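Protein DsvD (Desulfovibrio vulgaris, PDB 1UCR) is of uncertain function but may play an essential role in dissimilatory sulfite reduction, and possibly interacts with DNA through its winged-helix motif. Local coordinates at residues Lys41-Leu46 against Glu50-Trp55. Residues are numbered along the deposited sequence; the frame is centred on the assembly and turned at random.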
ATOM      1  N   LYS B  41     -14.309   8.038   7.958  1.00  9.56           N
ATOM      2  CA  LYS B  41     -13.923   8.947   6.871  1.00 10.97           C
ATOM      3  C   LYS B  41     -12.462   8.831   6.519  1.00 10.66           C
ATOM      4  O   LYS B  41     -12.104   8.826   5.338  1.00 12.74           O
ATOM      5  CB  LYS B  41     -14.290  10.389   7.273  1.00 11.38           C
ATOM      6  CG  LYS B  41     -15.791  10.718   7.249  1.00 13.87           C
ATOM      7  CD  LYS B  41     -16.364  10.829   5.853  0.50 22.52           C
ATOM      8  CE  LYS B  41     -17.839  11.194   5.792  0.50 24.21           C
ATOM      9  NZ  LYS B  41     -18.251  12.446   6.503  0.50 26.49           N
ATOM     10  N   ILE B  42     -11.581   8.762   7.526  1.00 10.78           N
ATOM     11  CA  ILE B  42     -10.174   8.697   7.124  1.00 11.85           C
ATOM     12  C   ILE B  42      -9.800   7.385   6.498  1.00 10.33           C
ATOM     13  O   ILE B  42      -9.002   7.380   5.541  1.00 11.12           O
ATOM     14  CB  ILE B  42      -9.207   9.096   8.219  1.00 14.65           C
ATOM     15  CG1 ILE B  42      -9.117   8.081   9.296  1.00 17.99           C
ATOM     16  CG2 ILE B  42      -9.455  10.505   8.764  1.00 22.32           C
ATOM     17  CD1 ILE B  42      -7.999   8.385  10.289  1.00 19.41           C
ATOM     18  N   LEU B  43     -10.378   6.275   6.972  1.00  9.21           N
ATOM     19  CA  LEU B  43     -10.113   4.995   6.324  1.00  8.90           C
ATOM     20  C   LEU B  43     -10.625   5.004   4.884  1.00  8.90           C
ATOM     21  O   LEU B  43      -9.960   4.476   3.968  1.00  9.65           O
ATOM     22  CB  LEU B  43     -10.797   3.860   7.129  1.00  8.79           C
ATOM     23  CG  LEU B  43     -10.146   3.576   8.479  1.00  8.33           C
ATOM     24  CD1 LEU B  43     -11.026   2.599   9.248  1.00  9.56           C
ATOM     25  CD2 LEU B  43      -8.744   2.981   8.332  1.00 11.27           C
ATOM     26  N   THR B  44     -11.808   5.586   4.666  1.00  9.61           N
ATOM     27  CA  THR B  44     -12.373   5.602   3.327  1.00  9.89           C
ATOM     28  C   THR B  44     -11.518   6.435   2.409  1.00 10.64           C
ATOM     29  O   THR B  44     -11.316   6.035   1.249  1.00 11.70           O
ATOM     30  CB  THR B  44     -13.812   6.194   3.405  1.00 10.88           C
ATOM     31  OG1 THR B  44     -14.600   5.382   4.279  1.00 10.19           O
ATOM     32  CG2 THR B  44     -14.433   6.160   2.043  1.00 13.60           C
ATOM     33  N   ALA B  45     -11.000   7.578   2.879  1.00 11.28           N
ATOM     34  CA  ALA B  45     -10.123   8.381   2.036  1.00 12.31           C
ATOM     35  C   ALA B  45      -8.862   7.630   1.686  1.00 11.53           C
ATOM     36  O   ALA B  45      -8.405   7.691   0.550  1.00 13.49           O
ATOM     37  CB  ALA B  45      -9.761   9.648   2.805  1.00 14.03           C
ATOM     38  N   LEU B  46      -8.295   6.873   2.632  1.00 10.75           N
ATOM     39  CA  LEU B  46      -7.121   6.051   2.325  1.00 10.43           C
ATOM     40  C   LEU B  46      -7.463   4.939   1.330  1.00  9.89           C
ATOM     41  O   LEU B  46      -6.575   4.610   0.511  1.00 11.61           O
ATOM     42  CB  LEU B  46      -6.516   5.496   3.604  1.00 10.85           C
ATOM     43  CG  LEU B  46      -5.827   6.515   4.501  1.00 10.85           C
ATOM     44  CD1 LEU B  46      -5.592   5.914   5.850  1.00 12.70           C
ATOM     45  CD2 LEU B  46      -4.497   6.968   3.888  1.00 13.57           C
ATOM     46  N   GLU B  50      -5.943   4.494  -2.545  1.00 11.89           N
ATOM     47  CA  GLU B  50      -5.350   3.197  -2.801  1.00 11.72           C
ATOM     48  C   GLU B  50      -4.151   2.953  -1.897  1.00 11.04           C
ATOM     49  O   GLU B  50      -3.328   2.073  -2.187  1.00 12.19           O
ATOM     50  CB  GLU B  50      -4.989   2.973  -4.271  1.00 12.57           C
ATOM     51  CG  GLU B  50      -6.251   3.068  -5.134  1.00 14.46           C
ATOM     52  CD  GLU B  50      -6.008   2.775  -6.553  1.00 15.64           C
ATOM     53  OE1 GLU B  50      -6.381   3.589  -7.432  1.00 16.53           O
ATOM     54  OE2 GLU B  50      -5.438   1.700  -6.846  1.00 18.59           O
ATOM     55  N   VAL B  51      -4.073   3.647  -0.769  1.00 10.98           N
ATOM     56  CA  VAL B  51      -3.149   3.274   0.295  1.00 11.23           C
ATOM     57  C   VAL B  51      -3.667   2.036   1.010  1.00 10.94           C
ATOM     58  O   VAL B  51      -2.910   1.176   1.411  1.00 12.29           O
ATOM     59  CB  VAL B  51      -2.975   4.439   1.283  1.00 11.56           C
ATOM     60  CG1 VAL B  51      -2.096   4.053   2.465  1.00 13.40           C
ATOM     61  CG2 VAL B  51      -2.389   5.626   0.546  1.00 14.14           C
ATOM     62  N   LEU B  52      -4.999   1.973   1.182  1.00 10.79           N
ATOM     63  CA  LEU B  52      -5.638   0.812   1.767  1.00 11.37           C
ATOM     64  C   LEU B  52      -6.505   0.103   0.747  1.00 11.22           C
ATOM     65  O   LEU B  52      -6.907   0.686  -0.274  1.00 11.97           O
ATOM     66  CB  LEU B  52      -6.585   1.189   2.944  1.00 10.76           C
ATOM     67  CG  LEU B  52      -5.895   1.898   4.102  1.00 12.27           C
ATOM     68  CD1 LEU B  52      -6.913   2.248   5.183  1.00 12.60           C
ATOM     69  CD2 LEU B  52      -4.762   1.091   4.683  1.00 15.02           C
ATOM     70  N   GLU B  53      -6.804  -1.157   1.043  1.00 10.98           N
ATOM     71  CA  GLU B  53      -7.844  -1.942   0.367  1.00 11.81           C
ATOM     72  C   GLU B  53      -8.918  -2.284   1.387  1.00 10.96           C
ATOM     73  O   GLU B  53      -8.665  -2.373   2.597  1.00 10.66           O
ATOM     74  CB  GLU B  53      -7.221  -3.127  -0.315  1.00 14.08           C
ATOM     75  CG  GLU B  53      -6.478  -4.062   0.576  1.00 13.68           C
ATOM     76  CD  GLU B  53      -5.610  -5.046  -0.135  1.00 13.59           C
ATOM     77  OE1 GLU B  53      -5.255  -6.059   0.549  1.00 16.43           O
ATOM     78  OE2 GLU B  53      -5.220  -4.868  -1.309  1.00 16.19           O
ATOM     79  N   TYR B  54     -10.123  -2.462   0.838  1.00 11.56           N
ATOM     80  CA  TYR B  54     -11.348  -2.602   1.628  1.00 10.35           C
ATOM     81  C   TYR B  54     -12.013  -3.938   1.434  1.00 10.44           C
ATOM     82  O   TYR B  54     -12.015  -4.473   0.301  1.00 11.52           O
ATOM     83  CB  TYR B  54     -12.309  -1.566   1.139  1.00 11.26           C
ATOM     84  CG  TYR B  54     -13.702  -1.485   1.661  1.00  9.90           C
ATOM     85  CD1 TYR B  54     -14.772  -2.041   0.971  1.00 10.40           C
ATOM     86  CD2 TYR B  54     -13.962  -0.817   2.869  1.00 11.59           C
ATOM     87  CE1 TYR B  54     -16.085  -1.953   1.461  1.00 10.54           C
ATOM     88  CE2 TYR B  54     -15.270  -0.697   3.313  1.00 10.63           C
ATOM     89  CZ  TYR B  54     -16.299  -1.250   2.633  1.00  9.43           C
ATOM     90  OH  TYR B  54     -17.602  -1.130   3.086  1.00 10.37           O
ATOM     91  N   TRP B  55     -12.626  -4.449   2.465  1.00 10.38           N
ATOM     92  CA  TRP B  55     -13.311  -5.729   2.420  1.00 10.64           C
ATOM     93  C   TRP B  55     -14.616  -5.593   3.158  1.00  9.48           C
ATOM     94  O   TRP B  55     -14.699  -4.929   4.213  1.00 10.85           O
ATOM     95  CB  TRP B  55     -12.527  -6.817   3.172  1.00 13.69           C
ATOM     96  CG  TRP B  55     -11.054  -6.822   2.837  1.00 16.14           C
ATOM     97  CD1 TRP B  55      -9.967  -6.057   3.229  1.00 14.02           C
ATOM     98  CD2 TRP B  55     -10.487  -7.729   1.943  1.00 23.07           C
ATOM     99  NE1 TRP B  55      -8.818  -6.428   2.666  1.00 17.41           N
ATOM    100  CE2 TRP B  55      -9.099  -7.512   1.816  1.00 24.55           C
ATOM    101  CE3 TRP B  55     -11.049  -8.770   1.204  1.00 32.39           C
ATOM    102  CZ2 TRP B  55      -8.198  -8.206   1.032  1.00 33.58           C
ATOM    103  CZ3 TRP B  55     -10.162  -9.482   0.405  1.00 39.60           C
ATOM    104  CH2 TRP B  55      -8.787  -9.235   0.302  1.00 42.35           C
TER
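Leu46 meets the turn and strand that follow its own helix with both its carbonyl and its side chain. Leu46 O accepts a nearly straight bond from Leu52 N (3.1 Å, 170° at the hydrogen), although the donor stands well above the carbonyl plane. A second, weak bond reaches Leu46 O from Val51 N at 3.0 Å, bent to 128°. One carbonyl near the end of helix 36-48 thus takes one well-formed bond and one weak one, just where Glu50, with positive phi, closes a Schellman motif. The carboxylate of Glu50 turns to the dimer partner, where OE2 is hydrogen-bonded to Gln6 of the second subunit.

Next to this polar join, the side chain of Leu52 points at the helix. Its CG lies beside the backbone N (chi1 -60°), and from there Leu52 CD1 lodges between two leucines one turn apart: it rests 3.6 Å from Leu46 CB and 3.7 Å from Leu43 CD2. Leu43 takes part by the end of its side chain alone, CD2 being the methyl that touches. Leu46 CD1 also approaches Leu52 CD1, whereas Leu46 CD2 meets Val51 near its branch point, 3.9 Å from Val51 CB, with both valine methyls close by. The three pairs of side chains cross at a slant, without running alongside one another. Val9 of helix 3-12 touches Val51, Leu12 of the same helix and Leu65 of strand 60-65 touch Leu52, and Phe24 and Phe27 of helix 24-30 pack on Leu43. A helix capped and turned directly into the first long strand of a beta hairpin, with leucines packed in the corner, is consistent with the passage from the presumed recognition helix into the wing hairpin (52-57 and 60-65) of a winged-helix domain.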